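PDB 2A0S: 6-pyruvoyl tetrahydrobiopterin synthase from Plasmodium vivax, which belongs to the 6-pyruvoyl tetrahydropterin synthase family and holds biopterin and zinc ions in an assembly of six protein chains. Local coordinates for residues His88-Met93 and Asp123-Pro128; Gly66-Phe71 and Arg157-Met162; Tyr94-Asn99 and Ile129-Thr134; Gly42-Leu47 and Asp113-Ser118. All blocks are in the same frame, centred on the assembly; numbering follows the deposited sequence. Where two conformers were deposited one is given.

Interaction 1: His88-Met93 and Asp123-Pro128; sequences HFILPM and DCVQIP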
# COMPACT_ATOMS: atom_id res chain seq x y z
N HIS A 88 -14.23 -15.05 15.61
CA HIS A 88 -15.39 -15.08 16.49
C HIS A 88 -16.41 -13.99 16.14
O HIS A 88 -16.09 -13.04 15.43
CB HIS A 88 -14.96 -14.91 17.96
CG HIS A 88 -14.22 -16.09 18.51
ND1 HIS A 88 -12.85 -16.09 18.67
CD2 HIS A 88 -14.66 -17.30 18.93
CE1 HIS A 88 -12.48 -17.26 19.17
NE2 HIS A 88 -13.55 -18.00 19.34
N PHE A 89 -17.64 -14.16 16.63
CA PHE A 89 -18.60 -13.07 16.66
C PHE A 89 -18.31 -12.22 17.90
O PHE A 89 -18.23 -12.75 19.01
CB PHE A 89 -20.04 -13.60 16.69
CG PHE A 89 -21.08 -12.54 16.98
CD1 PHE A 89 -21.55 -11.70 15.97
CD2 PHE A 89 -21.59 -12.40 18.27
CE1 PHE A 89 -22.51 -10.73 16.25
CE2 PHE A 89 -22.55 -11.42 18.55
CZ PHE A 89 -23.01 -10.59 17.54
N ILE A 90 -18.14 -10.92 17.70
CA ILE A 90 -17.89 -10.00 18.81
C ILE A 90 -19.20 -9.68 19.52
O ILE A 90 -20.06 -8.98 18.97
CB ILE A 90 -17.17 -8.71 18.36
CG1 ILE A 90 -15.76 -9.04 17.83
CG2 ILE A 90 -17.09 -7.70 19.51
CD1 ILE A 90 -15.08 -7.88 17.11
N LEU A 91 -19.34 -10.20 20.73
CA LEU A 91 -20.55 -10.00 21.53
C LEU A 91 -20.32 -8.97 22.65
O LEU A 91 -19.54 -9.23 23.58
CB LEU A 91 -21.03 -11.34 22.11
CG LEU A 91 -22.28 -11.41 23.00
CD1 LEU A 91 -23.51 -10.83 22.32
CD2 LEU A 91 -22.54 -12.84 23.42
N PRO A 92 -21.00 -7.81 22.56
CA PRO A 92 -20.90 -6.77 23.59
C PRO A 92 -21.70 -7.15 24.83
O PRO A 92 -22.92 -7.28 24.76
CB PRO A 92 -21.51 -5.53 22.91
CG PRO A 92 -21.80 -5.93 21.49
CD PRO A 92 -21.90 -7.41 21.47
N MET A 93 -21.00 -7.33 25.95
CA MET A 93 -21.61 -7.76 27.21
C MET A 93 -22.55 -6.72 27.83
O MET A 93 -23.58 -7.09 28.39
CB MET A 93 -20.52 -8.10 28.24
CG MET A 93 -19.68 -9.32 27.93
SD MET A 93 -18.30 -9.48 29.09
CE MET A 93 -19.14 -10.03 30.57
N ASP A 123 -18.43 -19.84 19.46
CA ASP A 123 -18.28 -18.97 18.29
C ASP A 123 -18.23 -17.50 18.68
O ASP A 123 -17.85 -16.65 17.86
CB ASP A 123 -19.44 -19.19 17.32
CG ASP A 123 -19.28 -20.45 16.50
OD1 ASP A 123 -19.03 -21.53 17.08
OD2 ASP A 123 -19.42 -20.37 15.26
N CYS A 124 -18.61 -17.20 19.92
CA CYS A 124 -18.67 -15.82 20.40
C CYS A 124 -17.51 -15.51 21.34
O CYS A 124 -17.04 -16.38 22.08
CB CYS A 124 -19.99 -15.56 21.13
SG CYS A 124 -21.47 -15.81 20.13
N VAL A 125 -17.06 -14.26 21.30
CA VAL A 125 -16.14 -13.75 22.29
C VAL A 125 -16.84 -12.63 23.08
O VAL A 125 -17.23 -11.60 22.51
CB VAL A 125 -14.77 -13.32 21.68
CG1 VAL A 125 -14.93 -12.22 20.62
CG2 VAL A 125 -13.79 -12.89 22.77
N GLN A 126 -17.03 -12.87 24.37
CA GLN A 126 -17.70 -11.91 25.25
C GLN A 126 -16.74 -10.83 25.70
O GLN A 126 -15.80 -11.08 26.45
CB GLN A 126 -18.33 -12.61 26.45
CG GLN A 126 -19.69 -13.24 26.17
CD GLN A 126 -20.45 -13.60 27.43
OE1 GLN A 126 -20.04 -14.48 28.18
NE2 GLN A 126 -21.57 -12.92 27.66
N ILE A 127 -16.99 -9.61 25.22
CA ILE A 127 -16.12 -8.47 25.48
C ILE A 127 -16.87 -7.45 26.34
O ILE A 127 -18.01 -7.10 26.02
CB ILE A 127 -15.61 -7.86 24.15
CG1 ILE A 127 -14.82 -8.91 23.36
CG2 ILE A 127 -14.75 -6.62 24.39
CD1 ILE A 127 -14.85 -8.70 21.88
N PRO A 128 -16.24 -6.99 27.44
CA PRO A 128 -16.83 -6.00 28.36
C PRO A 128 -17.01 -4.61 27.73
O PRO A 128 -16.38 -3.64 28.18
CB PRO A 128 -15.83 -5.96 29.52
CG PRO A 128 -14.54 -6.40 28.94
CD PRO A 128 -14.91 -7.43 27.91
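The imidazole of His88 turns an edge to the neighbouring strand: its CD2 lies 3.4 Å from Asp123 O, near the ring plane, whereas Cys124 O and Val125 CB approach the ring obliquely. The Phe89 ring meets Cys124 SG at a slant, SG being 3.9 Å from Phe89 CD2 and 70° off the ring normal, a Cys sulfur-aromatic contact. Leu91 CD1, from the same strand as the ring, sits in its plane at the edge. Phe89, Leu91 and Cys124 belong to a two-stranded parallel sheet, 89-92 beside 124-127, which lies in sequence between helices 71-85 and 134-149. Five backbone bonds join the strands, from Phe89 N to Asp123 O at one end to Met93 N to Ile127 O at the other; that of Ile127 N to Leu91 O, 3.1 Å, is almost straight at 177°. Phe89, Cys124, Leu91 and Gln126 share one face of the sheet, where Leu91 CD2 runs alongside Gln126 CG at 4.0 Å. On the other face Ile90 and Ile127 cross obliquely, and Ile90 CG2 presses on Ile127 CD1 at 3.4 Å, tighter than usual carbon contact. At the far end of the strands, Met93 SD lies 3.6 Å from Pro128 N.

Interaction 2: Gly66-Phe71 and Arg157-Met162; sequences GYVIDF and RSVNYM. With BIO (biopterin), chain D.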
# COMPACT_ATOMS: atom_id res chain seq x y z
N GLY A 66 19.97 0.64 23.32
CA GLY A 66 19.65 1.17 22.00
C GLY A 66 18.17 1.17 21.66
O GLY A 66 17.75 1.81 20.69
N TYR A 67 17.38 0.44 22.45
CA TYR A 67 15.94 0.37 22.24
C TYR A 67 15.18 1.23 23.25
O TYR A 67 15.64 1.43 24.37
CB TYR A 67 15.44 -1.08 22.40
CG TYR A 67 16.03 -2.11 21.47
CD1 TYR A 67 16.57 -1.75 20.23
CD2 TYR A 67 16.01 -3.46 21.81
CE1 TYR A 67 17.10 -2.71 19.37
CE2 TYR A 67 16.53 -4.43 20.96
CZ TYR A 67 17.07 -4.05 19.74
OH TYR A 67 17.58 -5.01 18.90
N VAL A 68 14.03 1.74 22.83
CA VAL A 68 13.03 2.23 23.78
C VAL A 68 12.43 0.97 24.42
O VAL A 68 12.37 0.85 25.64
CB VAL A 68 11.92 3.07 23.09
CG1 VAL A 68 10.85 3.48 24.10
CG2 VAL A 68 12.52 4.29 22.41
N ILE A 69 12.01 0.05 23.55
CA ILE A 69 11.52 -1.28 23.92
C ILE A 69 11.65 -2.18 22.69
O ILE A 69 11.43 -1.72 21.56
CB ILE A 69 10.06 -1.23 24.48
CG1 ILE A 69 9.60 -2.61 24.96
CG2 ILE A 69 9.09 -0.62 23.46
CD1 ILE A 69 8.38 -2.59 25.87
N ASP A 70 12.02 -3.44 22.90
CA ASP A 70 12.23 -4.39 21.80
C ASP A 70 10.96 -4.62 20.99
O ASP A 70 9.90 -4.93 21.54
CB ASP A 70 12.76 -5.72 22.36
CG ASP A 70 13.50 -6.55 21.32
OD1 ASP A 70 12.99 -6.73 20.19
OD2 ASP A 70 14.60 -7.05 21.64
N PHE A 71 11.07 -4.46 19.67
CA PHE A 71 9.95 -4.66 18.74
C PHE A 71 9.35 -6.06 18.83
O PHE A 71 8.13 -6.23 18.72
CB PHE A 71 10.36 -4.38 17.29
CG PHE A 71 10.32 -2.92 16.90
CD1 PHE A 71 11.43 -2.32 16.32
CD2 PHE A 71 9.17 -2.16 17.10
CE1 PHE A 71 11.40 -0.97 15.95
CE2 PHE A 71 9.13 -0.82 16.73
CZ PHE A 71 10.25 -0.22 16.16
N ARG A 157 11.22 0.60 31.11
CA ARG A 157 11.71 0.98 29.78
C ARG A 157 11.45 2.47 29.50
O ARG A 157 11.68 2.94 28.38
CB ARG A 157 11.06 0.11 28.69
CG ARG A 157 11.32 -1.40 28.83
CD ARG A 157 12.80 -1.77 28.71
NE ARG A 157 13.39 -1.32 27.45
CZ ARG A 157 14.64 -1.56 27.07
NH1 ARG A 157 15.46 -2.27 27.85
NH2 ARG A 157 15.09 -1.10 25.91
N SER A 158 10.98 3.18 30.52
CA SER A 158 10.68 4.62 30.48
C SER A 158 9.53 5.02 29.54
O SER A 158 9.42 6.18 29.14
CB SER A 158 11.95 5.45 30.19
OG SER A 158 12.28 5.42 28.81
N VAL A 159 8.67 4.06 29.22
CA VAL A 159 7.50 4.32 28.38
C VAL A 159 6.45 5.07 29.19
O VAL A 159 6.06 4.63 30.27
CB VAL A 159 6.90 3.01 27.80
CG1 VAL A 159 5.68 3.30 26.92
CG2 VAL A 159 7.96 2.25 27.00
N ASN A 160 6.00 6.21 28.66
CA ASN A 160 5.02 7.05 29.35
C ASN A 160 3.75 7.30 28.53
O ASN A 160 2.86 8.05 28.95
CB ASN A 160 5.66 8.38 29.78
CG ASN A 160 6.16 9.21 28.60
OD1 ASN A 160 6.20 8.75 27.46
ND2 ASN A 160 6.55 10.45 28.88
N TYR A 161 3.66 6.66 27.36
CA TYR A 161 2.55 6.86 26.44
C TYR A 161 2.29 5.59 25.63
O TYR A 161 3.20 5.04 25.01
CB TYR A 161 2.85 8.04 25.51
CG TYR A 161 1.75 8.38 24.52
CD1 TYR A 161 0.69 9.22 24.89
CD2 TYR A 161 1.78 7.90 23.22
CE1 TYR A 161 -0.31 9.54 23.98
CE2 TYR A 161 0.78 8.22 22.30
CZ TYR A 161 -0.26 9.04 22.69
OH TYR A 161 -1.25 9.36 21.79
N MET A 162 1.04 5.13 25.67
CA MET A 162 0.60 3.97 24.88
C MET A 162 -0.59 4.37 24.02
O MET A 162 -1.50 5.06 24.48
CB MET A 162 0.20 2.81 25.81
CG MET A 162 1.37 2.12 26.50
SD MET A 162 2.20 0.89 25.48
CE MET A 162 1.00 -0.43 25.46
N1 BIO D . 13.65 -3.11 18.56
N2 BIO D . 13.03 -1.03 19.35
C2 BIO D . 13.70 -1.77 18.48
N3 BIO D . 14.47 -1.16 17.47
C4 BIO D . 15.18 -1.96 16.56
O4 BIO D . 15.85 -1.43 15.68
C4A BIO D . 15.09 -3.35 16.68
C8A BIO D . 14.31 -3.90 17.70
N8 BIO D . 14.23 -5.24 17.82
C7 BIO D . 14.88 -6.03 16.99
C6 BIO D . 15.66 -5.50 15.96
N5 BIO D . 15.75 -4.16 15.83
C9 BIO D . 16.41 -6.44 14.99
O9 BIO D . 17.50 -5.73 14.37
C10 BIO D . 15.51 -7.04 13.90
O10 BIO D . 14.58 -6.06 13.41
C11 BIO D . 14.77 -8.29 14.39
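Three successive torsions of one sign (chi1 -59°, chi2 -63°, chi3 -57°) curl Arg157 round so that its guanidinium reaches the carbonyl of Val68. The arginine follows helix 151-156, which ends in a Schellman motif with Ser158 as its C-prime residue. Arg157 NE donates to Val68 O at 3.0 Å; the oxygen lies close to the guanidinium plane, although the nitrogen stands above the carbonyl plane. A weak second bond, 3.4 Å, runs from Arg157 NH2 to the same Val68 O, and NH1 is salt-bridged to Asp65. The bonds tie loop 66-71 to the helix end, the salt bridge adds a tie just before it, and Val68 CG1 packs on Val159 CG2 at 4.3 Å. The same loop forms one wall of a biopterin pocket shared between subunits: Thr134, Glu135 and Glu168 of the third subunit bind the same ligand. The Tyr67 ring covers one side of the pterin, with biopterin N1 3.5 Å above its centre, and Phe71 the opposite side, with biopterin N2 3.6 Å above its ring plane and offset toward the rim. Between them biopterin N2 donates to Ile69 O at 2.8 Å, and Phe71 N to biopterin N1 at 3.1 Å.

Interaction 3: Tyr94-Asn99 and Ile129-Thr134; sequences YSDVLN and IKHSST. With BIO (biopterin), chain B.
Lys130 folds round the backbone carbonyl of Tyr94, atom by atom. Its CB is 3.9 Å from Tyr94 O; CG comes closer, 3.4 Å from that oxygen, and also lies against Tyr94 CB. Bends at the last two torsions (chi3 75°, chi4 67°) then swing CE back past the carbonyl and set NZ at its end, where it donates to Tyr94 O at 3.1 Å, nearly along the C=O axis. Tyr94 is held from its other backbone group as well, since Tyr94 N donates to Ile129 O at 2.9 Å from above the carbonyl plane. Farther along, two waters span the loops. One accepts from Ser95 OG and donates to Lys130 O; the second donates to Asp96 OD1 at 2.7 Å and pairs with His131 NE2 at the edge of the imidazole, whose ND1 is bonded to Glu136. The same loop runs on to Ser133, the N-cap of helix 134-149, and to Thr134, whose N and OG1 both donate to O4 of a biopterin. Asp96 OD1 and Lys130 NZ, 4.6 Å apart, do not touch, though their opposite charges probably attract. Two direct bonds and two water bridges make this a contact of polar groups more than of apolar packing.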
# COMPACT_ATOMS: atom_id res chain seq x y z
N TYR A 94 -22.18 -5.45 27.74
CA TYR A 94 -22.88 -4.39 28.47
C TYR A 94 -23.84 -3.57 27.60
O TYR A 94 -24.16 -2.42 27.93
CB TYR A 94 -21.87 -3.46 29.17
CG TYR A 94 -20.99 -4.16 30.18
CD1 TYR A 94 -19.60 -4.03 30.13
CD2 TYR A 94 -21.53 -4.95 31.19
CE1 TYR A 94 -18.78 -4.66 31.06
CE2 TYR A 94 -20.72 -5.59 32.13
CZ TYR A 94 -19.35 -5.44 32.05
OH TYR A 94 -18.55 -6.08 32.97
N SER A 95 -24.31 -4.16 26.51
CA SER A 95 -25.25 -3.50 25.61
C SER A 95 -26.60 -3.27 26.28
O SER A 95 -27.16 -4.18 26.90
CB SER A 95 -25.44 -4.32 24.33
OG SER A 95 -26.32 -3.66 23.43
N ASP A 96 -27.11 -2.05 26.15
CA ASP A 96 -28.39 -1.67 26.75
C ASP A 96 -29.58 -1.93 25.81
O ASP A 96 -30.74 -1.73 26.20
CB ASP A 96 -28.36 -0.19 27.18
CG ASP A 96 -28.03 0.76 26.03
OD1 ASP A 96 -27.37 0.34 25.05
OD2 ASP A 96 -28.43 1.94 26.11
N VAL A 97 -29.29 -2.40 24.60
CA VAL A 97 -30.32 -2.63 23.58
C VAL A 97 -30.39 -4.09 23.12
O VAL A 97 -31.21 -4.45 22.26
CB VAL A 97 -30.16 -1.69 22.36
CG1 VAL A 97 -30.45 -0.24 22.75
CG2 VAL A 97 -28.77 -1.82 21.75
N LEU A 98 -29.52 -4.93 23.67
CA LEU A 98 -29.51 -6.36 23.34
C LEU A 98 -29.90 -7.22 24.53
O LEU A 98 -29.39 -7.05 25.64
CB LEU A 98 -28.14 -6.79 22.80
CG LEU A 98 -27.58 -6.13 21.53
CD1 LEU A 98 -26.14 -6.57 21.31
CD2 LEU A 98 -28.43 -6.42 20.29
N ASN A 99 -30.83 -8.14 24.29
CA ASN A 99 -31.20 -9.15 25.27
C ASN A 99 -30.39 -10.41 24.98
O ASN A 99 -30.64 -11.12 24.01
CB ASN A 99 -32.70 -9.44 25.20
CG ASN A 99 -33.20 -10.28 26.37
OD1 ASN A 99 -32.57 -11.26 26.77
ND2 ASN A 99 -34.36 -9.92 26.90
N ILE A 129 -17.87 -4.53 26.72
CA ILE A 129 -18.16 -3.27 26.01
C ILE A 129 -19.66 -3.14 25.77
O ILE A 129 -20.40 -4.12 25.83
CB ILE A 129 -17.39 -3.17 24.65
CG1 ILE A 129 -17.67 -4.39 23.77
CG2 ILE A 129 -15.89 -2.96 24.89
CD1 ILE A 129 -17.07 -4.32 22.37
N LYS A 130 -20.11 -1.91 25.48
CA LYS A 130 -21.52 -1.63 25.22
C LYS A 130 -21.88 -1.78 23.74
O LYS A 130 -22.99 -2.20 23.41
CB LYS A 130 -21.89 -0.23 25.72
CG LYS A 130 -21.77 -0.04 27.23
CD LYS A 130 -22.26 1.34 27.67
CE LYS A 130 -23.79 1.45 27.64
NZ LYS A 130 -24.45 0.57 28.65
N HIS A 131 -20.94 -1.41 22.87
CA HIS A 131 -21.13 -1.51 21.43
C HIS A 131 -19.86 -2.07 20.79
O HIS A 131 -18.75 -1.73 21.20
CB HIS A 131 -21.43 -0.15 20.80
CG HIS A 131 -22.44 0.66 21.56
ND1 HIS A 131 -22.10 1.49 22.60
CD2 HIS A 131 -23.78 0.77 21.42
CE1 HIS A 131 -23.18 2.08 23.08
NE2 HIS A 131 -24.22 1.65 22.38
N SER A 132 -20.03 -2.92 19.78
CA SER A 132 -18.90 -3.46 19.04
C SER A 132 -18.38 -2.46 18.01
O SER A 132 -18.10 -2.82 16.86
CB SER A 132 -19.28 -4.79 18.39
OG SER A 132 -20.46 -4.66 17.62
N SER A 133 -18.25 -1.20 18.42
CA SER A 133 -17.71 -0.14 17.57
C SER A 133 -16.19 -0.18 17.59
O SER A 133 -15.58 -0.72 18.52
CB SER A 133 -18.23 1.23 18.03
OG SER A 133 -17.76 1.54 19.33
N THR A 134 -15.58 0.41 16.56
CA THR A 134 -14.13 0.47 16.45
C THR A 134 -13.52 1.22 17.64
O THR A 134 -12.46 0.84 18.15
CB THR A 134 -13.69 1.12 15.11
OG1 THR A 134 -14.54 0.65 14.05
CG2 THR A 134 -12.26 0.76 14.78
N1 BIO B . -18.76 4.82 12.86
N2 BIO B . -17.43 6.04 14.31
C2 BIO B . -17.82 4.87 13.82
N3 BIO B . -17.25 3.68 14.31
C4 BIO B . -17.67 2.45 13.78
O4 BIO B . -17.18 1.40 14.21
C4A BIO B . -18.65 2.44 12.79
C8A BIO B . -19.18 3.65 12.34
N8 BIO B . -20.12 3.65 11.38
C7 BIO B . -20.55 2.52 10.85
C6 BIO B . -20.02 1.29 11.28
N5 BIO B . -19.09 1.28 12.25
C9 BIO B . -20.54 -0.03 10.67
O9 BIO B . -20.27 -1.12 11.56
C10 BIO B . -19.92 -0.33 9.29
O10 BIO B . -18.53 0.01 9.27
C11 BIO B . -20.67 0.38 8.16
O HOH W 1 -24.82 -2.89 21.39
O HOH W 2 -26.91 2.29 23.20

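Interaction 4: Gly42-Leu47 and Asp113-Ser118; sequences GFRETL and DNSEYS. With BIO (biopterin), chain B.
Arg44, Tyr117 and Asp113 have the most surface buried, and the arginine meets both of the others. Its CG is anti to the backbone N (chi1 -174°) and the chain stays extended until a bend at chi3, which turns the guanidinium across the Asp113 carboxylate, the two planes 51° apart. NE donates to Asp113 OD2 at 2.7 Å on the syn side, as part of a salt bridge; a weak second bond, Arg44 NH1 to Asp113 OD2, measures 3.2 Å. Over one guanidinium face lies Ser115 OG, 3.1 Å above the plane but badly angled to accept from NE. That hydroxyl instead donates to Asp113 OD1 at 2.7 Å, and Ser115 N reaches OD1 from the same face of the carboxylate, closing an Asx turn.

Tyr117 arrives from the opposite direction and turns the edge of its ring to Arg44 NH2, the flat groups 59° apart; OH and NH2 come close, but the angle is poor and they are not hydrogen-bonded. The firm partner of Tyr117 OH is Asp123 OD2 of the second subunit, to which Leu47 N also donates. Leu47 CB meets Tyr117 CE2 obliquely at 3.9 Å. Glu45 has OE2, bonded to Ile38 N, 2.9 Å from O9 of a biopterin and its side chain about 4 Å from a zinc ion. The salt-bridged Asx turn lies beside a subunit interface made by Thr46, Leu47 and Tyr117, and segment 42-47 also carries Glu45 to the zinc- and biopterin-bearing pocket.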
# COMPACT_ATOMS: atom_id res chain seq x y z
N GLY A 42 -32.52 3.04 18.92
CA GLY A 42 -33.19 3.43 17.67
C GLY A 42 -32.51 2.97 16.39
O GLY A 42 -32.99 3.27 15.30
N PHE A 43 -31.41 2.23 16.52
CA PHE A 43 -30.66 1.77 15.35
C PHE A 43 -30.09 0.36 15.51
O PHE A 43 -29.52 0.02 16.55
CB PHE A 43 -29.53 2.76 15.01
CG PHE A 43 -28.68 2.34 13.83
CD1 PHE A 43 -29.08 2.63 12.53
CD2 PHE A 43 -27.48 1.67 14.03
CE1 PHE A 43 -28.30 2.25 11.44
CE2 PHE A 43 -26.69 1.28 12.95
CZ PHE A 43 -27.10 1.57 11.65
N ARG A 44 -30.25 -0.44 14.46
CA ARG A 44 -29.66 -1.77 14.39
C ARG A 44 -29.29 -2.10 12.95
O ARG A 44 -30.08 -1.87 12.03
CB ARG A 44 -30.63 -2.82 14.94
CG ARG A 44 -30.04 -4.21 15.02
CD ARG A 44 -31.12 -5.26 15.21
NE ARG A 44 -31.98 -5.43 14.04
CZ ARG A 44 -31.71 -6.22 13.01
NH1 ARG A 44 -32.57 -6.30 12.00
NH2 ARG A 44 -30.60 -6.94 12.98
N GLU A 45 -28.08 -2.61 12.75
CA GLU A 45 -27.64 -3.05 11.43
C GLU A 45 -27.59 -4.57 11.32
O GLU A 45 -27.61 -5.28 12.33
CB GLU A 45 -26.28 -2.42 11.07
CG GLU A 45 -25.11 -2.89 11.93
CD GLU A 45 -23.84 -2.09 11.68
OE1 GLU A 45 -23.89 -1.06 10.97
OE2 GLU A 45 -22.78 -2.50 12.21
N THR A 46 -27.54 -5.06 10.09
CA THR A 46 -27.50 -6.50 9.83
C THR A 46 -26.14 -7.10 10.18
O THR A 46 -25.13 -6.39 10.20
CB THR A 46 -27.84 -6.82 8.36
OG1 THR A 46 -26.98 -6.07 7.50
CG2 THR A 46 -29.29 -6.49 8.05
N LEU A 47 -26.13 -8.40 10.46
CA LEU A 47 -24.91 -9.13 10.74
C LEU A 47 -23.95 -9.10 9.55
O LEU A 47 -24.34 -9.37 8.42
CB LEU A 47 -25.23 -10.58 11.13
CG LEU A 47 -24.06 -11.53 11.42
CD1 LEU A 47 -23.33 -11.16 12.70
CD2 LEU A 47 -24.55 -12.97 11.48
N ASP A 113 -35.98 -4.39 17.86
CA ASP A 113 -36.96 -4.61 16.79
C ASP A 113 -37.46 -6.06 16.76
O ASP A 113 -38.11 -6.48 15.79
CB ASP A 113 -36.38 -4.19 15.43
CG ASP A 113 -35.14 -4.99 15.03
OD1 ASP A 113 -34.65 -5.82 15.83
OD2 ASP A 113 -34.64 -4.78 13.90
N ASN A 114 -37.13 -6.81 17.81
CA ASN A 114 -37.55 -8.20 18.01
C ASN A 114 -36.89 -9.24 17.09
O ASN A 114 -37.29 -10.40 17.06
CB ASN A 114 -39.09 -8.34 17.99
CG ASN A 114 -39.74 -7.71 19.21
OD1 ASN A 114 -39.54 -8.17 20.33
ND2 ASN A 114 -40.52 -6.66 18.98
N SER A 115 -35.87 -8.81 16.34
CA SER A 115 -35.06 -9.73 15.54
C SER A 115 -34.22 -10.62 16.45
O SER A 115 -33.71 -10.17 17.48
CB SER A 115 -34.19 -8.97 14.54
OG SER A 115 -33.35 -8.05 15.18
N GLU A 116 -34.09 -11.89 16.07
CA GLU A 116 -33.44 -12.90 16.91
C GLU A 116 -32.21 -13.51 16.25
O GLU A 116 -32.24 -13.88 15.07
CB GLU A 116 -34.42 -14.00 17.29
CG GLU A 116 -35.50 -13.57 18.28
CD GLU A 116 -36.58 -14.63 18.47
OE1 GLU A 116 -37.17 -15.07 17.46
OE2 GLU A 116 -36.86 -14.99 19.63
N TYR A 117 -31.13 -13.62 17.02
CA TYR A 117 -29.91 -14.30 16.60
C TYR A 117 -29.62 -15.44 17.57
O TYR A 117 -29.96 -15.35 18.75
CB TYR A 117 -28.72 -13.34 16.58
CG TYR A 117 -28.84 -12.19 15.61
CD1 TYR A 117 -29.53 -11.03 15.96
CD2 TYR A 117 -28.25 -12.25 14.35
CE1 TYR A 117 -29.64 -9.96 15.08
CE2 TYR A 117 -28.35 -11.19 13.46
CZ TYR A 117 -29.04 -10.05 13.84
OH TYR A 117 -29.15 -8.99 12.97
N SER A 118 -28.98 -16.49 17.07
CA SER A 118 -28.50 -17.57 17.93
C SER A 118 -27.18 -18.13 17.42
O SER A 118 -27.11 -18.62 16.29
CB SER A 118 -29.55 -18.68 18.06
OG SER A 118 -29.18 -19.63 19.05
N1 BIO B . -18.76 4.82 12.86
N2 BIO B . -17.43 6.04 14.31
C2 BIO B . -17.82 4.87 13.82
N3 BIO B . -17.25 3.68 14.31
C4 BIO B . -17.67 2.45 13.78
O4 BIO B . -17.18 1.40 14.21
C4A BIO B . -18.65 2.44 12.79
C8A BIO B . -19.18 3.65 12.34
N8 BIO B . -20.12 3.65 11.38
C7 BIO B . -20.55 2.52 10.85
C6 BIO B . -20.02 1.29 11.28
N5 BIO B . -19.09 1.28 12.25
C9 BIO B . -20.54 -0.03 10.67
O9 BIO B . -20.27 -1.12 11.56
C10 BIO B . -19.92 -0.33 9.29
O10 BIO B . -18.53 0.01 9.27
C11 BIO B . -20.67 0.38 8.16

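How the interactions relate
Interactions 1 and 3 are consecutive stages of the same two chain paths: the parallel strands of the first run out into the loops of the second, and Pro92 and Pro128 pack on Ile129 and Tyr94 where they join. Burial falls along the way, and regular backbone pairing gives way to lysine and water bridges. Interaction 4 touches interaction 1 through Leu47 on Phe89 and trades strand pairing for a salt bridge; both face the second subunit. Interactions 3 and 4 are only partly buried, with exposed polar residues, whereas interaction 2, across the chain's centre, is buried. Its loop and the 129-134 loop supply complementary walls of biopterin pockets between subunits.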